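Local coordinates for iron-chelator utilization protein (Thermobifida fusca TM51, PDB 4YHB), which binds FAD and probably acts as a flavin-dependent reductase that helps release iron from ferric siderophores, at residues S47-N60 with N78-V91. Residues are numbered along the deposited sequence; the frame is centred on the assembly and turned at random.
With ZN (zinc ion), chain D; FAD (flavin-adenine dinucleotide), chain C.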
loop_
_atom_site.group_PDB
_atom_site.type_symbol
_atom_site.label_atom_id
_atom_site.label_comp_id
_atom_site.label_asym_id
_atom_site.label_seq_id
_atom_site.Cartn_x
_atom_site.Cartn_y
_atom_site.Cartn_z
ATOM N N SER A 47 -13.139 -4.659 -3.436
ATOM C CA SER A 47 -12.255 -3.941 -2.525
ATOM C C SER A 47 -13.064 -2.912 -1.757
ATOM O O SER A 47 -13.567 -1.956 -2.339
ATOM C CB SER A 47 -11.103 -3.265 -3.276
ATOM O OG SER A 47 -10.318 -2.486 -2.377
ATOM N N ASP A 48 -13.200 -3.109 -0.450
ATOM C CA ASP A 48 -14.062 -2.239 0.342
ATOM C C ASP A 48 -13.309 -1.200 1.178
ATOM O O ASP A 48 -13.896 -0.207 1.604
ATOM C CB ASP A 48 -14.948 -3.085 1.263
ATOM C CG ASP A 48 -15.979 -3.880 0.493
ATOM O OD1 ASP A 48 -16.932 -3.261 -0.016
ATOM O OD2 ASP A 48 -15.828 -5.115 0.379
ATOM N N ASN A 49 -12.021 -1.414 1.417
ATOM C CA ASN A 49 -11.302 -0.532 2.341
ATOM C C ASN A 49 -9.897 -0.137 1.879
ATOM O O ASN A 49 -9.325 -0.774 0.996
ATOM C CB ASN A 49 -11.246 -1.183 3.722
ATOM C CG ASN A 49 -12.610 -1.215 4.391
ATOM O OD1 ASN A 49 -13.082 -0.191 4.906
ATOM N ND2 ASN A 49 -13.263 -2.376 4.365
ATOM N N PHE A 50 -9.352 0.908 2.508
ATOM C CA PHE A 50 -8.196 1.630 1.977
ATOM C C PHE A 50 -6.902 0.827 1.934
ATOM O O PHE A 50 -6.061 1.064 1.068
ATOM C CB PHE A 50 -7.957 2.917 2.781
ATOM C CG PHE A 50 -7.322 2.689 4.127
ATOM C CD1 PHE A 50 -5.954 2.851 4.298
ATOM C CD2 PHE A 50 -8.094 2.322 5.220
ATOM C CE1 PHE A 50 -5.367 2.644 5.534
ATOM C CE2 PHE A 50 -7.519 2.114 6.452
ATOM C CZ PHE A 50 -6.152 2.276 6.616
ATOM N N ALA A 51 -6.715 -0.103 2.860
ATOM C CA ALA A 51 -5.463 -0.851 2.876
ATOM C C ALA A 51 -5.572 -2.217 2.197
ATOM O O ALA A 51 -4.650 -3.033 2.310
ATOM C CB ALA A 51 -4.962 -1.014 4.305
ATOM N N ASP A 52 -6.681 -2.464 1.497
ATOM C CA ASP A 52 -6.838 -3.704 0.728
ATOM C C ASP A 52 -5.635 -3.906 -0.189
ATOM O O ASP A 52 -5.141 -2.957 -0.795
ATOM C CB ASP A 52 -8.107 -3.689 -0.120
ATOM C CG ASP A 52 -9.379 -3.801 0.701
ATOM O OD1 ASP A 52 -9.301 -4.023 1.932
ATOM O OD2 ASP A 52 -10.462 -3.688 0.086
ATOM N N HIS A 53 -5.151 -5.137 -0.289
ATOM C CA HIS A 53 -3.984 -5.394 -1.132
ATOM C C HIS A 53 -4.049 -6.760 -1.791
ATOM O O HIS A 53 -4.640 -7.707 -1.265
ATOM C CB HIS A 53 -2.686 -5.269 -0.320
ATOM C CG HIS A 53 -2.681 -6.093 0.929
ATOM N ND1 HIS A 53 -3.325 -5.694 2.081
ATOM C CD2 HIS A 53 -2.122 -7.296 1.207
ATOM C CE1 HIS A 53 -3.154 -6.611 3.018
ATOM N NE2 HIS A 53 -2.437 -7.595 2.509
ATOM N N VAL A 54 -3.419 -6.848 -2.951
ATOM C CA VAL A 54 -3.347 -8.087 -3.704
ATOM C C VAL A 54 -1.917 -8.580 -3.694
ATOM O O VAL A 54 -0.994 -7.844 -3.314
ATOM C CB VAL A 54 -3.815 -7.900 -5.169
ATOM C CG1 VAL A 54 -5.282 -7.588 -5.217
ATOM C CG2 VAL A 54 -3.008 -6.787 -5.864
ATOM N N LYS A 55 -1.726 -9.825 -4.099
ATOM C CA LYS A 55 -0.394 -10.295 -4.434
ATOM C C LYS A 55 -0.289 -10.300 -5.945
ATOM O O LYS A 55 -1.102 -10.921 -6.636
ATOM C CB LYS A 55 -0.116 -11.695 -3.857
ATOM C CG LYS A 55 0.344 -11.700 -2.398
ATOM C CD LYS A 55 0.210 -13.093 -1.771
ATOM C CE LYS A 55 1.046 -13.196 -0.506
ATOM N NZ LYS A 55 0.745 -12.114 0.478
ATOM N N LEU A 56 0.701 -9.588 -6.460
ATOM C CA LEU A 56 0.977 -9.586 -7.886
ATOM C C LEU A 56 2.046 -10.609 -8.211
ATOM O O LEU A 56 3.092 -10.667 -7.553
ATOM C CB LEU A 56 1.426 -8.187 -8.355
ATOM C CG LEU A 56 0.367 -7.098 -8.177
ATOM C CD1 LEU A 56 0.869 -5.758 -8.733
ATOM C CD2 LEU A 56 -0.962 -7.493 -8.834
ATOM N N TRP A 57 1.797 -11.386 -9.256
ATOM C CA TRP A 57 2.699 -12.452 -9.671
ATOM C C TRP A 57 3.398 -12.067 -10.969
ATOM O O TRP A 57 2.757 -11.889 -12.007
ATOM C CB TRP A 57 1.924 -13.781 -9.825
ATOM C CG TRP A 57 1.420 -14.323 -8.506
ATOM C CD1 TRP A 57 0.594 -13.691 -7.618
ATOM C CD2 TRP A 57 1.706 -15.613 -7.934
ATOM N NE1 TRP A 57 0.353 -14.508 -6.528
ATOM C CE2 TRP A 57 1.026 -15.684 -6.698
ATOM C CE3 TRP A 57 2.464 -16.713 -8.352
ATOM C CZ2 TRP A 57 1.081 -16.817 -5.875
ATOM C CZ3 TRP A 57 2.522 -17.834 -7.528
ATOM C CH2 TRP A 57 1.834 -17.871 -6.305
ATOM N N PHE A 58 4.721 -11.935 -10.890
ATOM C CA PHE A 58 5.528 -11.324 -11.941
ATOM C C PHE A 58 6.251 -12.363 -12.802
ATOM O O PHE A 58 6.567 -13.458 -12.324
ATOM C CB PHE A 58 6.582 -10.375 -11.324
ATOM C CG PHE A 58 6.005 -9.157 -10.636
ATOM C CD1 PHE A 58 5.792 -7.983 -11.344
ATOM C CD2 PHE A 58 5.686 -9.187 -9.286
ATOM C CE1 PHE A 58 5.273 -6.857 -10.721
ATOM C CE2 PHE A 58 5.154 -8.056 -8.653
ATOM C CZ PHE A 58 4.948 -6.900 -9.373
ATOM N N PRO A 59 6.566 -12.002 -14.057
ATOM C CA PRO A 59 7.445 -12.838 -14.887
ATOM C C PRO A 59 8.888 -12.782 -14.391
ATOM O O PRO A 59 9.267 -11.804 -13.743
ATOM C CB PRO A 59 7.327 -12.201 -16.275
ATOM C CG PRO A 59 7.074 -10.747 -15.968
ATOM C CD PRO A 59 6.151 -10.774 -14.766
ATOM N N ASN A 60 9.669 -13.821 -14.665
ATOM C CA ASN A 60 11.109 -13.756 -14.458
ATOM C C ASN A 60 11.749 -13.136 -15.690
ATOM O O ASN A 60 11.657 -13.692 -16.787
ATOM C CB ASN A 60 11.698 -15.138 -14.187
ATOM C CG ASN A 60 13.180 -15.089 -13.845
ATOM O OD1 ASN A 60 13.973 -14.433 -14.522
ATOM N ND2 ASN A 60 13.556 -15.781 -12.780
ATOM N N ASN A 78 0.606 -22.886 -4.557
ATOM C CA ASN A 78 1.974 -22.875 -5.056
ATOM C C ASN A 78 2.807 -21.675 -4.630
ATOM O O ASN A 78 3.692 -21.244 -5.366
ATOM C CB ASN A 78 1.973 -22.982 -6.575
ATOM C CG ASN A 78 1.335 -21.783 -7.246
ATOM O OD1 ASN A 78 0.507 -21.083 -6.654
ATOM N ND2 ASN A 78 1.710 -21.545 -8.495
ATOM N N PHE A 79 2.541 -21.166 -3.432
ATOM C CA PHE A 79 3.382 -20.132 -2.828
ATOM C C PHE A 79 4.836 -20.591 -2.775
ATOM O O PHE A 79 5.745 -19.779 -2.912
ATOM C CB PHE A 79 2.914 -19.794 -1.405
ATOM C CG PHE A 79 1.756 -18.834 -1.339
ATOM C CD1 PHE A 79 1.753 -17.663 -2.083
ATOM C CD2 PHE A 79 0.683 -19.094 -0.501
ATOM C CE1 PHE A 79 0.685 -16.770 -1.999
ATOM C CE2 PHE A 79 -0.381 -18.216 -0.410
ATOM C CZ PHE A 79 -0.384 -17.052 -1.160
ATOM N N ARG A 80 5.065 -21.893 -2.581
ATOM C CA ARG A 80 6.436 -22.375 -2.407
ATOM C C ARG A 80 6.994 -23.048 -3.657
ATOM O O ARG A 80 8.067 -23.650 -3.617
ATOM C CB ARG A 80 6.511 -23.337 -1.215
ATOM C CG ARG A 80 6.199 -22.679 0.123
ATOM C CD ARG A 80 5.860 -23.700 1.209
ATOM N NE ARG A 80 7.038 -24.390 1.729
ATOM C CZ ARG A 80 7.048 -25.659 2.132
ATOM N NH1 ARG A 80 5.940 -26.387 2.078
ATOM N NH2 ARG A 80 8.165 -26.203 2.595
ATOM N N ALA A 81 6.275 -22.962 -4.767
ATOM C CA ALA A 81 6.775 -23.549 -6.009
ATOM C C ALA A 81 8.015 -22.786 -6.475
ATOM O O ALA A 81 8.172 -21.609 -6.165
ATOM C CB ALA A 81 5.709 -23.542 -7.076
ATOM N N PRO A 82 8.916 -23.464 -7.201
ATOM C CA PRO A 82 10.091 -22.740 -7.694
ATOM C C PRO A 82 9.724 -21.785 -8.832
ATOM O O PRO A 82 8.794 -22.056 -9.600
ATOM C CB PRO A 82 11.024 -23.860 -8.170
ATOM C CG PRO A 82 10.118 -25.011 -8.467
ATOM C CD PRO A 82 8.975 -24.908 -7.500
ATOM N N GLY A 83 10.433 -20.661 -8.913
ATOM C CA GLY A 83 10.218 -19.688 -9.973
ATOM C C GLY A 83 9.153 -18.630 -9.711
ATOM O O GLY A 83 8.996 -17.700 -10.506
ATOM N N VAL A 84 8.404 -18.755 -8.618
ATOM C CA VAL A 84 7.343 -17.785 -8.357
ATOM C C VAL A 84 7.934 -16.457 -7.893
ATOM O O VAL A 84 8.903 -16.414 -7.140
ATOM C CB VAL A 84 6.329 -18.280 -7.301
ATOM C CG1 VAL A 84 5.611 -19.540 -7.799
ATOM C CG2 VAL A 84 7.017 -18.540 -5.973
ATOM N N ILE A 85 7.339 -15.372 -8.364
ATOM C CA ILE A 85 7.720 -14.036 -7.926
ATOM C C ILE A 85 6.461 -13.284 -7.584
ATOM O O ILE A 85 5.832 -12.715 -8.464
ATOM C CB ILE A 85 8.488 -13.257 -9.008
ATOM C CG1 ILE A 85 9.692 -14.064 -9.499
ATOM C CG2 ILE A 85 8.946 -11.874 -8.451
ATOM C CD1 ILE A 85 10.390 -13.464 -10.703
ATOM N N TYR A 86 6.065 -13.314 -6.316
ATOM C CA TYR A 86 4.857 -12.614 -5.925
ATOM C C TYR A 86 5.207 -11.576 -4.864
ATOM O O TYR A 86 6.141 -11.773 -4.082
ATOM C CB TYR A 86 3.774 -13.592 -5.429
ATOM C CG TYR A 86 4.149 -14.385 -4.196
ATOM C CD1 TYR A 86 3.951 -13.865 -2.929
ATOM C CD2 TYR A 86 4.698 -15.662 -4.303
ATOM C CE1 TYR A 86 4.298 -14.581 -1.797
ATOM C CE2 TYR A 86 5.056 -16.384 -3.172
ATOM C CZ TYR A 86 4.854 -15.836 -1.925
ATOM O OH TYR A 86 5.196 -16.545 -0.793
ATOM N N ARG A 87 4.460 -10.474 -4.856
ATOM C CA ARG A 87 4.715 -9.345 -3.958
ATOM C C ARG A 87 3.396 -8.661 -3.633
ATOM O O ARG A 87 2.491 -8.635 -4.472
ATOM C CB ARG A 87 5.668 -8.314 -4.596
ATOM C CG ARG A 87 6.983 -8.857 -5.160
ATOM C CD ARG A 87 7.933 -9.230 -4.055
ATOM N NE ARG A 87 9.278 -9.540 -4.536
ATOM C CZ ARG A 87 9.762 -10.772 -4.679
ATOM N NH1 ARG A 87 9.003 -11.824 -4.403
ATOM N NH2 ARG A 87 11.013 -10.950 -5.092
ATOM N N ASP A 88 3.301 -8.087 -2.433
ATOM C CA ASP A 88 2.110 -7.361 -1.989
ATOM C C ASP A 88 2.064 -5.952 -2.566
ATOM O O ASP A 88 3.037 -5.207 -2.436
ATOM C CB ASP A 88 2.090 -7.233 -0.465
ATOM C CG ASP A 88 1.647 -8.492 0.226
ATOM O OD1 ASP A 88 1.616 -9.563 -0.414
ATOM O OD2 ASP A 88 1.345 -8.412 1.433
ATOM N N TYR A 89 0.931 -5.580 -3.153
ATOM C CA TYR A 89 0.694 -4.212 -3.607
ATOM C C TYR A 89 -0.728 -3.798 -3.240
ATOM O O TYR A 89 -1.664 -4.604 -3.274
ATOM C CB TYR A 89 0.919 -4.069 -5.132
ATOM C CG TYR A 89 2.381 -4.027 -5.514
ATOM C CD1 TYR A 89 3.065 -5.191 -5.825
ATOM C CD2 TYR A 89 3.089 -2.817 -5.520
ATOM C CE1 TYR A 89 4.405 -5.170 -6.155
ATOM C CE2 TYR A 89 4.449 -2.778 -5.847
ATOM C CZ TYR A 89 5.098 -3.969 -6.162
ATOM O OH TYR A 89 6.431 -3.983 -6.488
ATOM N N THR A 90 -0.887 -2.525 -2.914
ATOM C CA THR A 90 -2.178 -1.980 -2.522
ATOM C C THR A 90 -3.140 -1.808 -3.700
ATOM O O THR A 90 -2.726 -1.479 -4.814
ATOM C CB THR A 90 -1.988 -0.618 -1.821
ATOM O OG1 THR A 90 -1.178 -0.805 -0.651
ATOM C CG2 THR A 90 -3.340 0.012 -1.424
ATOM N N VAL A 91 -4.429 -2.048 -3.443
ATOM C CA VAL A 91 -5.480 -1.610 -4.348
ATOM C C VAL A 91 -5.607 -0.098 -4.223
ATOM O O VAL A 91 -6.288 0.391 -3.327
ATOM C CB VAL A 91 -6.834 -2.295 -4.026
ATOM C CG1 VAL A 91 -7.932 -1.794 -4.975
ATOM C CG2 VAL A 91 -6.682 -3.793 -4.118
HETATM ZN ZN ZN D . -1.851 -9.192 3.865
HETATM P PA FAD C . 12.008 -7.373 -3.225
HETATM O O1A FAD C . 12.499 -8.600 -4.006
HETATM O O2A FAD C . 10.872 -7.751 -2.201
HETATM O O5B FAD C . 13.230 -6.847 -2.316
HETATM C C5B FAD C . 14.507 -6.765 -2.837
HETATM C C4B FAD C . 15.299 -5.681 -2.080
HETATM O O4B FAD C . 14.809 -4.393 -2.340
HETATM C C3B FAD C . 15.263 -5.857 -0.621
HETATM O O3B FAD C . 16.532 -5.526 -0.157
HETATM C C2B FAD C . 14.300 -4.909 -0.172
HETATM O O2B FAD C . 14.564 -4.374 1.120
HETATM C C1B FAD C . 14.413 -3.811 -1.143
HETATM N N9A FAD C . 13.186 -3.063 -1.385
HETATM C C8A FAD C . 11.936 -3.563 -1.483
HETATM N N7A FAD C . 11.088 -2.555 -1.730
HETATM C C5A FAD C . 11.811 -1.415 -1.830
HETATM C C6A FAD C . 11.492 -0.079 -2.070
HETATM N N6A FAD C . 10.141 0.295 -2.303
HETATM N N1A FAD C . 12.470 0.843 -2.094
HETATM C C2A FAD C . 13.757 0.493 -1.883
HETATM N N3A FAD C . 14.096 -0.778 -1.649
HETATM C C4A FAD C . 13.143 -1.736 -1.605
HETATM N N1 FAD C . 4.780 -1.168 -2.588
HETATM C C2 FAD C . 4.454 -0.320 -3.565
HETATM O O2 FAD C . 5.327 0.154 -4.276
HETATM N N3 FAD C . 3.132 -0.013 -3.743
HETATM C C4 FAD C . 2.164 -0.540 -2.963
HETATM O O4 FAD C . 1.000 -0.232 -3.179
HETATM C C4X FAD C . 2.478 -1.421 -1.928
HETATM N N5 FAD C . 1.530 -1.986 -1.093
HETATM C C5X FAD C . 1.912 -2.849 -0.123
HETATM C C6 FAD C . 0.956 -3.430 0.718
HETATM C C7 FAD C . 1.293 -4.228 1.617
HETATM C C7M FAD C . 0.150 -4.799 2.477
HETATM C C8 FAD C . 2.443 -4.613 1.882
HETATM C C8M FAD C . 2.798 -5.566 2.989
HETATM C C9 FAD C . 3.500 -4.141 1.152
HETATM C C9A FAD C . 3.360 -3.150 -0.003
HETATM N N10 FAD C . 4.249 -2.586 -0.806
HETATM C C10 FAD C . 3.851 -1.725 -1.768
HETATM C "C1'" FAD C . 5.686 -2.896 -0.636
HETATM C "C2'" FAD C . 6.163 -3.972 -1.561
HETATM O "O2'" FAD C . 5.477 -5.133 -1.307
HETATM C "C3'" FAD C . 7.705 -4.156 -1.336
HETATM O "O3'" FAD C . 8.301 -2.914 -1.544
HETATM C "C4'" FAD C . 8.343 -5.271 -2.119
HETATM O "O4'" FAD C . 9.508 -5.651 -1.521
HETATM C "C5'" FAD C . 8.687 -4.882 -3.567
HETATM O "O5'" FAD C . 8.948 -5.993 -4.390
HETATM P P FAD C . 10.373 -6.040 -5.072
HETATM O O1P FAD C . 10.327 -7.388 -5.826
HETATM O O2P FAD C . 10.518 -4.655 -5.759
HETATM O O3P FAD C . 11.744 -6.222 -4.307
HETATM O O HOH W 1 -2.282 -1.751 1.555
HETATM O O HOH W 2 5.423 -15.237 -10.503
HETATM O O HOH W 3 7.462 -16.145 -12.593
HETATM O O HOH W 4 -0.465 -9.913 2.347
HETATM O O HOH W 5 -3.391 -8.570 5.277
HETATM O O HOH W 6 -3.410 -10.531 2.890
#
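In the FAD-binding beta barrel, strand 53-57 runs antiparallel to the start of strand 86-95, pairing His-53 with Thr-90 and Trp-57 with Tyr-86. Two hydrogen-bonded pairs, Val-54 with Tyr-89 and Leu-56 with Arg-87, zip the backbones together, and Phe-58 N also donates to Ile-85 O. Between them, on the face of His-53 and Lys-55, Lys-55 lies alongside Asp-88, and a bend at its last torsion (chi4 54°) turns NZ onto the syn lone pair of Asp-88 OD1 at 2.8 Å. Asp-88 OD2 accepts a hydrogen bond from a water 2.5 Å away, and that water is a zinc ligand. His-53 NE2 binds the same zinc at 2.2 Å, with His-265 and His-266 completing the protein ligands. The imidazole is probably held in its turn: ND1 gives a nearly straight bond to Ala-51 O, in the ring plane, while the flavin methyl C7M sits over the ring centre. Further along, Tyr-86 CB makes a CH-pi contact over the face of the Trp-57 five-membered ring, 3.6 Å from its centroid. On the other sheet face Leu-56 CD1 packs on Tyr-89 CD1, and Phe-58 CZ meets Tyr-89 CE1. Arg-87 bends at chi2 (-73°) and reaches the FAD diphosphate, NE to O1P at 2.7 Å and NH2 to O1A at 3.0 Å. A leucine here would probably leave both phosphates without this positive partner and the FAD less firmly held. Thr-90 N binds FAD O4 at 3.0 Å, so one strand grips both diphosphate and isoalloxazine, while its neighbour, through His-53, sets the zinc site against the flavin methyl C7M.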